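Local structure of latency-associated nuclear antigen (Murid herpesvirus 4, 4BLG) at residues A[53-56]-A[57-61]; A[104-107]-A[108-112]. The protein probably binds viral DNA through this C-terminal domain, which associates with a second copy of itself, as part of a latency-associated nuclear antigen. All coordinates share one frame; numbering follows the deposited sequence.

Contact 1 of 2, residues A[53-56]-A[57-61]. With PO4 (phosphate ion), chain E.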
loop_
_atom_site.group_PDB
_atom_site.type_symbol
_atom_site.label_atom_id
_atom_site.label_comp_id
_atom_site.label_asym_id
_atom_site.label_seq_id
_atom_site.Cartn_x
_atom_site.Cartn_y
_atom_site.Cartn_z
ATOM N N LYS A 53 12.332 -10.797 4.439
ATOM C CA LYS A 53 13.074 -10.471 5.661
ATOM C C LYS A 53 12.457 -9.267 6.366
ATOM O O LYS A 53 12.150 -9.337 7.560
ATOM C CB LYS A 53 14.548 -10.191 5.368
ATOM C CG LYS A 53 15.410 -9.973 6.619
ATOM C CD LYS A 53 16.875 -9.736 6.236
ATOM C CE LYS A 53 17.729 -9.258 7.410
ATOM N NZ LYS A 53 19.201 -9.483 7.189
ATOM N N LEU A 54 12.276 -8.166 5.631
ATOM C CA LEU A 54 11.774 -6.928 6.231
ATOM C C LEU A 54 10.389 -7.154 6.809
ATOM O O LEU A 54 10.010 -6.557 7.808
ATOM C CB LEU A 54 11.729 -5.789 5.209
ATOM C CG LEU A 54 12.941 -4.859 5.150
ATOM C CD1 LEU A 54 14.223 -5.643 5.099
ATOM C CD2 LEU A 54 12.839 -3.923 3.954
ATOM N N HIS A 55 9.636 -8.032 6.172
ATOM C CA HIS A 55 8.281 -8.309 6.605
ATOM C C HIS A 55 8.280 -8.955 7.983
ATOM O O HIS A 55 7.489 -8.570 8.846
ATOM C CB HIS A 55 7.569 -9.220 5.618
ATOM C CG HIS A 55 6.359 -9.879 6.191
ATOM N ND1 HIS A 55 5.186 -9.198 6.437
ATOM C CD2 HIS A 55 6.149 -11.153 6.595
ATOM C CE1 HIS A 55 4.300 -10.030 6.956
ATOM N NE2 HIS A 55 4.858 -11.223 7.059
ATOM N N LYS A 56 9.136 -9.950 8.197
ATOM C CA LYS A 56 9.186 -10.581 9.520
ATOM C C LYS A 56 9.805 -9.606 10.547
ATOM O O LYS A 56 9.465 -9.642 11.722
ATOM C CB LYS A 56 9.921 -11.951 9.501
ATOM C CG LYS A 56 9.290 -13.097 8.629
ATOM C CD LYS A 56 8.121 -13.909 9.266
ATOM C CE LYS A 56 7.604 -14.968 8.265
ATOM N NZ LYS A 56 6.123 -15.119 8.142
ATOM N N CYS A 57 10.685 -8.714 10.094
ATOM C CA CYS A 57 11.401 -7.822 11.013
ATOM C C CYS A 57 10.717 -6.500 11.394
ATOM O O CYS A 57 10.800 -6.072 12.544
ATOM C CB CYS A 57 12.792 -7.514 10.460
ATOM S SG CYS A 57 13.887 -8.931 10.514
ATOM N N ILE A 58 10.071 -5.837 10.441
ATOM C CA ILE A 58 9.450 -4.540 10.712
ATOM C C ILE A 58 8.052 -4.744 11.283
ATOM O O ILE A 58 7.028 -4.504 10.617
ATOM C CB ILE A 58 9.418 -3.652 9.453
ATOM C CG1 ILE A 58 10.845 -3.455 8.930
ATOM C CG2 ILE A 58 8.800 -2.296 9.761
ATOM C CD1 ILE A 58 10.922 -2.845 7.536
ATOM N N GLN A 59 8.035 -5.203 12.533
ATOM C CA GLN A 59 6.810 -5.515 13.254
ATOM C C GLN A 59 6.993 -5.164 14.722
ATOM O O GLN A 59 8.039 -5.431 15.310
ATOM C CB GLN A 59 6.483 -7.005 13.144
ATOM C CG GLN A 59 6.319 -7.521 11.728
ATOM C CD GLN A 59 5.049 -7.032 11.058
ATOM O OE1 GLN A 59 4.287 -6.244 11.628
ATOM N NE2 GLN A 59 4.813 -7.504 9.836
ATOM N N SER A 60 5.967 -4.567 15.310
ATOM C CA SER A 60 5.951 -4.280 16.739
ATOM C C SER A 60 4.566 -3.777 17.112
ATOM O O SER A 60 3.619 -3.885 16.331
ATOM C CB SER A 60 6.994 -3.225 17.103
ATOM O OG SER A 60 6.564 -1.943 16.681
ATOM N N LYS A 61 4.450 -3.217 18.306
ATOM C CA LYS A 61 3.181 -2.668 18.748
ATOM C C LYS A 61 2.860 -1.366 18.019
ATOM O O LYS A 61 1.698 -0.969 17.934
ATOM C CB LYS A 61 3.205 -2.424 20.257
ATOM C CG LYS A 61 2.139 -3.179 21.013
ATOM C CD LYS A 61 2.327 -4.676 20.898
ATOM C CE LYS A 61 1.372 -5.411 21.820
ATOM N NZ LYS A 61 1.694 -6.856 21.910
HETATM P P PO4 E . 20.187 -10.677 10.099
HETATM O O1 PO4 E . 20.463 -9.493 9.203
HETATM O O2 PO4 E . 18.877 -10.469 10.820
HETATM O O3 PO4 E . 20.108 -11.932 9.262
HETATM O O4 PO4 E . 21.301 -10.814 11.108
#
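Two like-signed torsions fold the Gln59 side chain back onto the helix end: chi1 of -58° sets CG beside its own backbone N, and chi2 of -71° bends the amide toward His55. NE2 thereby reaches the backbone O of His55 at 3.0 Å, and that oxygen receives it in the plane of its carbonyl group, with an N-H...O angle of 148°. The imidazole of His55 stands almost perpendicular to the amide plane, its ND1 3.8 Å from Gln59 NE2. Each group is also tied to strand 64-70, since His55 ND1 bonds to Thr66 O and Gln59 OE1 to Ser65 N, so the amide is held at both its oxygen and its nitrogen.

The backbone shows how helix 48-57 ends within the LANA1-like DNA-binding domain. Cys57 N still donates to Lys53 O at 3.0 Å, and Ile58 N to Leu54 O at 2.7 Å. Ile58 itself has left helical phi/psi and is the centre of an inverse gamma turn, with a weak bond from Gln59 N to Cys57 O; the Gln59 amide, rather than a backbone N-H, then serves His55 O.

On the buried side Leu54 and Ile58 lie side by side and point the same way. Ile58 CD1 packs 3.7 Å from Leu54 CG, and both side chains rest on Phe43 of strand 39-45. Cys57 is likewise buried, touching Met15 and Arg16 of helix 13-22. Lys53 instead runs extended from the helix to a phosphate ion, probably from the crystallisation liquor, where its NZ is modelled as donating to phosphate O1 at 2.4 Å, a distance so short that its detail is doubtful; Met15 N binds the same ion.

Contact 2 of 2, residues A[104-107]-A[108-112]; sequences LAYC and EKYHS. With PO4 (phosphate ion), chain C; PO4 (phosphate ion), chain E.
Tyr106 O is gripped by two backbone donors, Tyr110 N and Lys109 N, in the last turn of helix 93-110 of this DNA-binding domain. Tyr110 N, 3.1 Å from Tyr106 O, approaches in the carbonyl plane as the regular i to i+4 bond. The second donor, Lys109 N, instead stands 48° out of that plane, consistent with a tightening of the helix before His111 leaves helical phi/psi.

The same residues meet through their rings in an edge-to-face pair, with centroids 5.0 Å apart and planes at 53°. The edge of Tyr110 is the approaching part: Tyr110 CD2 sits over the centre of one Tyr106 face, 3.8 Å from Tyr106 CZ. With chi1 at -170°, the Tyr106 ring extends toward helix 48-57, where it touches Lys53, and its OH donates to O1 of the chain E phosphate at 2.7 Å.

On the outer side of this turn, Lys109 CB lies over the centre of a Tyr110 face, while Lys109 NZ forms a salt bridge with Glu108 OE2 at 2.9 Å. Cys107, the buried residue here, has SG 4.0 Å from His111 CB. A second phosphate, chain C, also held by Thr50 OG1, His47 ND1 and Ser113 N, lies at the imidazole edge, and His111 ND1 donates to its O3 at 2.8 Å.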
loop_
_atom_site.group_PDB
_atom_site.type_symbol
_atom_site.label_atom_id
_atom_site.label_comp_id
_atom_site.label_asym_id
_atom_site.label_seq_id
_atom_site.Cartn_x
_atom_site.Cartn_y
_atom_site.Cartn_z
ATOM N N LEU A 104 16.524 2.200 6.552
ATOM C CA LEU A 104 17.396 2.448 5.407
ATOM C C LEU A 104 18.860 2.654 5.789
ATOM O O LEU A 104 19.747 2.443 4.962
ATOM C CB LEU A 104 16.905 3.642 4.585
ATOM C CG LEU A 104 15.598 3.465 3.799
ATOM C CD1 LEU A 104 15.356 4.700 2.943
ATOM C CD2 LEU A 104 15.613 2.216 2.933
ATOM N N ALA A 105 19.135 3.080 7.017
ATOM C CA ALA A 105 20.526 3.088 7.471
ATOM C C ALA A 105 21.050 1.657 7.472
ATOM O O ALA A 105 22.140 1.384 6.964
ATOM C CB ALA A 105 20.651 3.709 8.850
ATOM N N TYR A 106 20.277 0.734 8.033
ATOM C CA TYR A 106 20.674 -0.679 7.977
ATOM C C TYR A 106 20.824 -1.187 6.523
ATOM O O TYR A 106 21.874 -1.724 6.144
ATOM C CB TYR A 106 19.678 -1.541 8.765
ATOM C CG TYR A 106 20.106 -2.983 8.983
ATOM C CD1 TYR A 106 19.776 -3.971 8.071
ATOM C CD2 TYR A 106 20.830 -3.354 10.111
ATOM C CE1 TYR A 106 20.159 -5.293 8.270
ATOM C CE2 TYR A 106 21.215 -4.669 10.318
ATOM C CZ TYR A 106 20.873 -5.635 9.391
ATOM O OH TYR A 106 21.248 -6.947 9.581
ATOM N N CYS A 107 19.794 -0.985 5.701
ATOM C CA CYS A 107 19.768 -1.538 4.340
ATOM C C CYS A 107 20.813 -0.931 3.425
ATOM O O CYS A 107 21.247 -1.565 2.464
ATOM C CB CYS A 107 18.391 -1.339 3.695
ATOM S SG CYS A 107 17.100 -2.268 4.480
ATOM N N GLU A 108 21.203 0.303 3.717
ATOM C CA GLU A 108 22.201 1.002 2.927
ATOM C C GLU A 108 23.513 0.216 2.922
ATOM O O GLU A 108 24.290 0.293 1.970
ATOM C CB GLU A 108 22.422 2.405 3.493
ATOM C CG GLU A 108 23.527 3.187 2.818
ATOM C CD GLU A 108 24.553 3.690 3.809
ATOM O OE1 GLU A 108 24.216 4.596 4.602
ATOM O OE2 GLU A 108 25.689 3.168 3.807
ATOM N N LYS A 109 23.749 -0.547 3.986
ATOM C CA LYS A 109 24.951 -1.376 4.086
ATOM C C LYS A 109 24.672 -2.806 3.651
ATOM O O LYS A 109 25.488 -3.420 2.969
ATOM C CB LYS A 109 25.475 -1.413 5.521
ATOM C CG LYS A 109 25.918 -0.075 6.048
ATOM C CD LYS A 109 27.288 0.302 5.487
ATOM C CE LYS A 109 27.675 1.722 5.856
ATOM N NZ LYS A 109 28.366 2.397 4.730
ATOM N N TYR A 110 23.527 -3.337 4.073
ATOM C CA TYR A 110 23.250 -4.766 3.908
ATOM C C TYR A 110 22.180 -5.137 2.878
ATOM O O TYR A 110 22.022 -6.316 2.549
ATOM C CB TYR A 110 22.915 -5.357 5.275
ATOM C CG TYR A 110 24.016 -5.050 6.244
ATOM C CD1 TYR A 110 25.293 -5.535 6.025
ATOM C CD2 TYR A 110 23.805 -4.229 7.342
ATOM C CE1 TYR A 110 26.320 -5.241 6.879
ATOM C CE2 TYR A 110 24.832 -3.930 8.204
ATOM C CZ TYR A 110 26.089 -4.436 7.962
ATOM O OH TYR A 110 27.130 -4.157 8.812
ATOM N N HIS A 111 21.460 -4.147 2.360
ATOM C CA HIS A 111 20.405 -4.411 1.373
ATOM C C HIS A 111 20.201 -3.216 0.468
ATOM O O HIS A 111 19.168 -2.548 0.540
ATOM C CB HIS A 111 19.080 -4.714 2.066
ATOM C CG HIS A 111 19.119 -5.922 2.944
ATOM N ND1 HIS A 111 19.258 -7.203 2.454
ATOM C CD2 HIS A 111 19.014 -6.043 4.287
ATOM C CE1 HIS A 111 19.254 -8.059 3.458
ATOM N NE2 HIS A 111 19.105 -7.380 4.582
ATOM N N SER A 112 21.184 -2.958 -0.383
ATOM C CA SER A 112 21.185 -1.773 -1.230
ATOM C C SER A 112 20.036 -1.748 -2.244
ATOM O O SER A 112 19.759 -0.709 -2.843
ATOM C CB SER A 112 22.515 -1.685 -1.968
ATOM O OG SER A 112 22.775 -2.899 -2.650
HETATM P P PO4 C . 19.604 -6.804 -1.449
HETATM O O1 PO4 C . 20.507 -7.046 -2.625
HETATM O O2 PO4 C . 18.293 -7.489 -1.717
HETATM O O3 PO4 C . 20.229 -7.390 -0.212
HETATM O O4 PO4 C . 19.338 -5.326 -1.277
HETATM P P PO4 E . 20.187 -10.677 10.099
HETATM O O1 PO4 E . 20.463 -9.493 9.203
HETATM O O2 PO4 E . 18.877 -10.469 10.820
HETATM O O3 PO4 E . 20.108 -11.932 9.262
HETATM O O4 PO4 E . 21.301 -10.814 11.108
#

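Overall arrangement
From the N terminus, the chain passes through helices 13-22 and 24-27 and strand 39-45 before contact 1, which closes a short turn at the end of helix 48-57 and leads toward strand 64-70. Strand 84-90 and helix 93-110 follow; contact 2 closes the last turn of that helix, ahead of strand 115-122. The two are in series, neither nested nor crossed, with centres about 15 Å apart. They meet where the two helices approach each other: Lys53 NZ lies 3.4 Å from His111 NE2, a weak hydrogen bond, and the chain E phosphate joins residues of both helices with the start of helix 13-22.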